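Long-range contacts in probable O-methyltransferase (Mycobacterium tuberculosis, PDB 6JCL), which transfers a methyl group from S-adenosyl-L-methionine to a hydroxyl of catechol-like compounds, using a divalent metal cation: residues L65-L70 against I138-E143; V164-R169 against G210-A215. One frame throughout, in Å; residues are numbered along the deposited sequence.

Both contacts lie across neighbouring strands of one mixed sheet with the strand order 3-2-1-4-5-7-6 of class I methyltransferases. Contact 1 pairs the ends of parallel strands 63-67 and 133-138; contact 2 pairs strand 160-165 with antiparallel strand 212-219. Strands 133-138 and 160-165 are themselves adjacent, so the four strands lie side by side in the sheet, with the contact centres about 13 Å apart. Along the chain they come in series, contact 1 closing before contact 2 opens. The loops leaving strands 133-138 and 160-165 meet at the strontium ion: contact 1 supplies D139 and part of the cofactor site, contact 2 supplies D165 and N166, which places the metal next to the S-adenosyl-L-homocysteine.

Contact 1: residues L65-L70 against I138-E143; sequences LEIGTL and IDADKE. With SR (strontium ion), chain J; SAH (S-adenosyl-L-homocysteine), chain I.
G68 and D139 both accept from the amino nitrogen of S-adenosyl-L-homocysteine: G68 O lies 2.8 Å and D139 OD2 2.9 Å from SAH N. This is the cofactor site of a Rossmann-like methyltransferase, where parallel strands 63-67 and 133-138 give way to loops, the first of them glycine-rich. The D139 carboxylate serves both cofactor and metal. With CG anti to the backbone N (chi1 -168°), both oxygens also chelate the strontium, OD1 at 2.5 Å and OD2 at 2.6 Å from the ion; D165 and N166 complete the protein ligands. A water on the metal donates to SAH OXT, a second link between ion and cofactor. K142 curls back over its own loop to a salt bridge, NZ to D139 OD1 at 2.9 Å, and also bonds N166 OD1. The strands are joined here by D139 N, which donates to I67 O at 2.8 Å with a bent N-H...O angle of 143°. One residue on, a CB on G68 would run into D139 O, and its backbone angles also call for glycine, so the bare G68 CA can come to 3.5 Å from D139 O in an almost straight CA-H...O contact (170°). L70 lays its CB and CD2 against the methionine-derived chain of the cofactor, while the D141 carboxylate sits off the plane of the adenine beside N6 and N7, its OD1 bonded to Y148. Beneath the polar site the contact turns apolar: I67 CG2 rests against A140 CB at 3.8 Å.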
# COMPACT_ATOMS: atom_id res chain seq x y z
N LEU A 65 11.62 -4.25 -11.69
CA LEU A 65 12.72 -3.31 -11.87
C LEU A 65 12.86 -2.47 -10.61
O LEU A 65 11.88 -1.92 -10.11
CB LEU A 65 12.48 -2.40 -13.08
CG LEU A 65 13.46 -1.22 -13.26
CD1 LEU A 65 14.89 -1.73 -13.51
CD2 LEU A 65 13.00 -0.35 -14.42
N GLU A 66 14.07 -2.42 -10.06
CA GLU A 66 14.36 -1.56 -8.92
C GLU A 66 15.50 -0.61 -9.27
O GLU A 66 16.49 -1.01 -9.90
CB GLU A 66 14.71 -2.37 -7.68
CG GLU A 66 15.25 -1.51 -6.53
CD GLU A 66 15.58 -2.37 -5.34
OE1 GLU A 66 16.58 -3.12 -5.43
OE2 GLU A 66 14.82 -2.34 -4.33
N ILE A 67 15.34 0.65 -8.91
CA ILE A 67 16.36 1.65 -9.15
C ILE A 67 16.84 2.14 -7.78
O ILE A 67 16.09 2.80 -7.05
CB ILE A 67 15.84 2.80 -10.02
CG1 ILE A 67 15.08 2.22 -11.23
CG2 ILE A 67 16.99 3.66 -10.52
CD1 ILE A 67 14.53 3.28 -12.20
N GLY A 68 18.07 1.77 -7.42
CA GLY A 68 18.65 2.11 -6.12
C GLY A 68 18.73 0.90 -5.20
O GLY A 68 17.80 0.65 -4.44
N THR A 69 19.83 0.16 -5.26
CA THR A 69 19.94 -1.13 -4.57
C THR A 69 20.42 -1.00 -3.13
O THR A 69 19.93 -1.72 -2.25
CB THR A 69 20.90 -2.04 -5.34
OG1 THR A 69 20.55 -2.06 -6.73
CG2 THR A 69 20.85 -3.49 -4.81
N LEU A 70 21.39 -0.11 -2.90
CA LEU A 70 22.14 -0.05 -1.64
C LEU A 70 22.68 -1.44 -1.32
O LEU A 70 23.42 -2.00 -2.13
CB LEU A 70 21.28 0.52 -0.51
CG LEU A 70 21.98 0.93 0.80
CD1 LEU A 70 23.12 1.94 0.56
CD2 LEU A 70 20.98 1.46 1.84
N ILE A 138 11.21 2.81 -7.36
CA ILE A 138 12.14 3.89 -7.69
C ILE A 138 12.66 4.47 -6.38
O ILE A 138 11.90 5.08 -5.61
CB ILE A 138 11.47 4.96 -8.57
CG1 ILE A 138 10.97 4.31 -9.87
CG2 ILE A 138 12.46 6.11 -8.87
CD1 ILE A 138 10.37 5.29 -10.88
N ASP A 139 13.95 4.28 -6.12
CA ASP A 139 14.51 4.65 -4.83
C ASP A 139 16.00 4.97 -4.96
O ASP A 139 16.83 4.47 -4.20
CB ASP A 139 14.28 3.54 -3.80
CG ASP A 139 14.57 4.01 -2.37
OD1 ASP A 139 14.47 5.25 -2.13
OD2 ASP A 139 14.92 3.16 -1.50
N ALA A 140 16.36 5.84 -5.91
CA ALA A 140 17.77 6.14 -6.15
C ALA A 140 18.06 7.62 -5.91
O ALA A 140 17.69 8.14 -4.84
CB ALA A 140 18.17 5.68 -7.56
N ASP A 141 18.71 8.31 -6.86
CA ASP A 141 18.97 9.75 -6.72
C ASP A 141 17.69 10.53 -7.01
O ASP A 141 17.09 10.36 -8.08
CB ASP A 141 20.12 10.21 -7.62
CG ASP A 141 19.96 9.76 -9.07
OD1 ASP A 141 19.50 8.62 -9.30
OD2 ASP A 141 20.32 10.54 -9.96
N LYS A 142 17.24 11.36 -6.05
CA LYS A 142 15.88 11.88 -6.13
C LYS A 142 15.69 12.85 -7.29
O LYS A 142 14.57 12.96 -7.82
CB LYS A 142 15.47 12.56 -4.82
CG LYS A 142 15.61 11.66 -3.60
CD LYS A 142 14.95 10.29 -3.79
CE LYS A 142 14.78 9.56 -2.45
NZ LYS A 142 14.49 8.11 -2.68
N GLU A 143 16.73 13.60 -7.67
CA GLU A 143 16.56 14.54 -8.78
C GLU A 143 16.25 13.82 -10.09
O GLU A 143 15.77 14.47 -11.03
CB GLU A 143 17.80 15.43 -8.94
CG GLU A 143 17.82 16.63 -7.99
CD GLU A 143 17.52 17.97 -8.68
OE1 GLU A 143 16.60 18.04 -9.53
OE2 GLU A 143 18.20 18.97 -8.36
SR SR J . 14.55 5.01 0.34
N SAH I . 16.32 0.65 -2.01
CA SAH I . 17.32 0.47 -0.94
CB SAH I . 17.94 1.81 -0.58
CG SAH I . 18.49 2.59 -1.77
SD SAH I . 19.49 3.98 -1.17
C SAH I . 16.69 -0.18 0.29
O SAH I . 17.21 -1.15 0.85
OXT SAH I . 15.63 0.26 0.70
C5' SAH I . 19.77 4.76 -2.77
C4' SAH I . 20.78 4.02 -3.65
O4' SAH I . 20.75 4.61 -4.94
C3' SAH I . 22.24 4.12 -3.19
O3' SAH I . 22.79 2.80 -3.10
C2' SAH I . 22.95 4.91 -4.28
O2' SAH I . 24.32 4.58 -4.46
C1' SAH I . 22.05 4.62 -5.49
N9 SAH I . 22.14 5.60 -6.58
C8 SAH I . 22.28 6.97 -6.46
N7 SAH I . 22.31 7.48 -7.71
C5 SAH I . 22.18 6.47 -8.61
C6 SAH I . 22.17 6.45 -10.00
N6 SAH I . 22.30 7.57 -10.72
N1 SAH I . 22.02 5.24 -10.63
C2 SAH I . 21.91 4.06 -9.91
N3 SAH I . 21.94 4.08 -8.53
C4 SAH I . 22.08 5.28 -7.90
O HOH W 1 15.10 2.91 1.67

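Contact 2: residues V164-R169 against G210-A215; sequences VDNVIR and GWDGFA. With SR (strontium ion), chain J.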
# COMPACT_ATOMS: atom_id res chain seq x y z
N VAL A 164 7.27 4.95 -5.70
CA VAL A 164 8.37 5.90 -5.50
C VAL A 164 8.49 6.13 -4.00
O VAL A 164 7.51 6.51 -3.34
CB VAL A 164 8.13 7.23 -6.24
CG1 VAL A 164 9.37 8.12 -6.08
CG2 VAL A 164 7.77 7.00 -7.74
N ASP A 165 9.69 5.91 -3.46
CA ASP A 165 9.94 6.08 -2.03
C ASP A 165 10.27 7.54 -1.68
O ASP A 165 10.77 8.31 -2.51
CB ASP A 165 11.10 5.18 -1.58
CG ASP A 165 11.07 4.88 -0.09
OD1 ASP A 165 9.99 5.01 0.54
OD2 ASP A 165 12.14 4.49 0.47
N ASN A 166 9.99 7.90 -0.43
CA ASN A 166 10.49 9.15 0.18
C ASN A 166 9.91 10.42 -0.46
O ASN A 166 10.63 11.39 -0.67
CB ASN A 166 12.03 9.24 0.14
CG ASN A 166 12.73 8.01 0.71
OD1 ASN A 166 13.46 7.31 -0.00
ND2 ASN A 166 12.52 7.75 2.01
N VAL A 167 8.59 10.45 -0.68
CA VAL A 167 8.00 11.57 -1.42
C VAL A 167 7.39 12.63 -0.49
O VAL A 167 6.77 13.57 -1.00
CB VAL A 167 6.93 11.08 -2.43
CG1 VAL A 167 7.53 10.08 -3.43
CG2 VAL A 167 5.73 10.49 -1.69
N ILE A 168 7.54 12.51 0.83
CA ILE A 168 6.94 13.46 1.76
C ILE A 168 7.99 14.24 2.54
O ILE A 168 7.83 15.46 2.76
CB ILE A 168 5.95 12.76 2.73
CG1 ILE A 168 4.88 11.96 1.94
CG2 ILE A 168 5.31 13.79 3.69
CD1 ILE A 168 3.96 12.82 1.06
N ARG A 169 9.05 13.57 3.00
CA ARG A 169 10.21 14.21 3.62
C ARG A 169 9.79 15.15 4.76
O ARG A 169 10.15 16.33 4.81
CB ARG A 169 11.06 14.95 2.58
CG ARG A 169 11.63 14.04 1.45
CD ARG A 169 12.34 12.78 2.01
NE ARG A 169 13.30 13.20 3.04
CZ ARG A 169 13.37 12.72 4.27
NH1 ARG A 169 12.57 11.74 4.67
NH2 ARG A 169 14.25 13.26 5.14
N GLY A 210 10.61 7.82 10.60
CA GLY A 210 10.09 9.18 10.71
C GLY A 210 8.96 9.43 9.73
O GLY A 210 8.45 8.52 9.07
N TRP A 211 8.56 10.70 9.63
CA TRP A 211 7.42 11.09 8.79
C TRP A 211 7.88 11.19 7.34
O TRP A 211 8.68 12.06 6.98
CB TRP A 211 6.83 12.40 9.31
CG TRP A 211 5.73 12.99 8.46
CD1 TRP A 211 4.90 12.34 7.58
CD2 TRP A 211 5.35 14.37 8.45
NE1 TRP A 211 4.03 13.26 7.00
CE2 TRP A 211 4.29 14.50 7.52
CE3 TRP A 211 5.80 15.51 9.13
CZ2 TRP A 211 3.68 15.73 7.25
CZ3 TRP A 211 5.19 16.74 8.86
CH2 TRP A 211 4.14 16.84 7.93
N ASP A 212 7.38 10.28 6.49
CA ASP A 212 7.76 10.31 5.08
C ASP A 212 6.57 9.74 4.32
O ASP A 212 5.44 9.99 4.71
CB ASP A 212 9.07 9.54 4.87
CG ASP A 212 9.85 10.02 3.64
OD1 ASP A 212 9.27 10.73 2.79
OD2 ASP A 212 11.05 9.70 3.52
N GLY A 213 6.79 9.01 3.24
CA GLY A 213 5.65 8.48 2.51
C GLY A 213 6.08 8.01 1.15
O GLY A 213 7.24 8.15 0.75
N PHE A 214 5.11 7.45 0.43
CA PHE A 214 5.41 6.87 -0.87
C PHE A 214 4.31 7.21 -1.85
O PHE A 214 3.15 7.43 -1.47
CB PHE A 214 5.58 5.34 -0.77
CG PHE A 214 4.33 4.61 -0.35
CD1 PHE A 214 3.97 4.50 1.00
CD2 PHE A 214 3.52 4.02 -1.30
CE1 PHE A 214 2.82 3.82 1.37
CE2 PHE A 214 2.37 3.34 -0.93
CZ PHE A 214 2.02 3.22 0.41
N ALA A 215 4.68 7.27 -3.13
CA ALA A 215 3.72 7.39 -4.21
C ALA A 215 3.52 6.01 -4.83
O ALA A 215 4.48 5.24 -4.96
CB ALA A 215 4.21 8.38 -5.28
SR SR J . 14.55 5.01 0.34
O HOH W 2 9.21 6.58 2.74
O HOH W 3 11.77 11.03 7.35
O HOH W 1 15.10 2.91 1.67
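The carboxylate of D212 is met on both faces: N166 ND2, at 2.9 Å, and R169 NH1, at 2.8 Å, reach D212 OD2 from opposite sides of its plane. The N166 amide is turned 37° to the carboxylate and the R169 guanidinium 59°; OD2 lies close to the plane of each donor group, although both come in from well out of the carboxylate plane. The R169 bond is a salt bridge made at the guanidinium edge. Antiparallel strand 212-219 beside strand 160-165 is the reversed strand 7 next to strand 5 that marks the class I methyltransferase sheet. The other oxygen accepts two backbone N-H groups of the turn beyond strand 160-165. R169 N meets D212 OD1 from above the carboxylate plane at 2.9 Å. I168 N lies 3.2 Å from D212 OD1, nearly along its C-O axis. CG anti to the backbone N (chi1 -154°) swings the carboxylate into this turn. Alongside, V167 N donates to G213 O at 3.0 Å, and V164 and A215 form an antiparallel hydrogen-bonded pair. I168 packs its CG1 on G213 CA, and its CG2 meets the W211 ring obliquely, 3.6 Å from W211 NE1, whose hydrogen-bond partner is Q204. On the metal side, D165 OD2 and N166 OD1 bind the strontium. R169 NE bonds D181 as well. Four donors on one buried carboxylate should keep D212 ionised, and make it a second-shell residue: its bond to N166 ND2, with that of K142 NZ to N166 OD1, probably sets the flip of the amide that points OD1 at the metal.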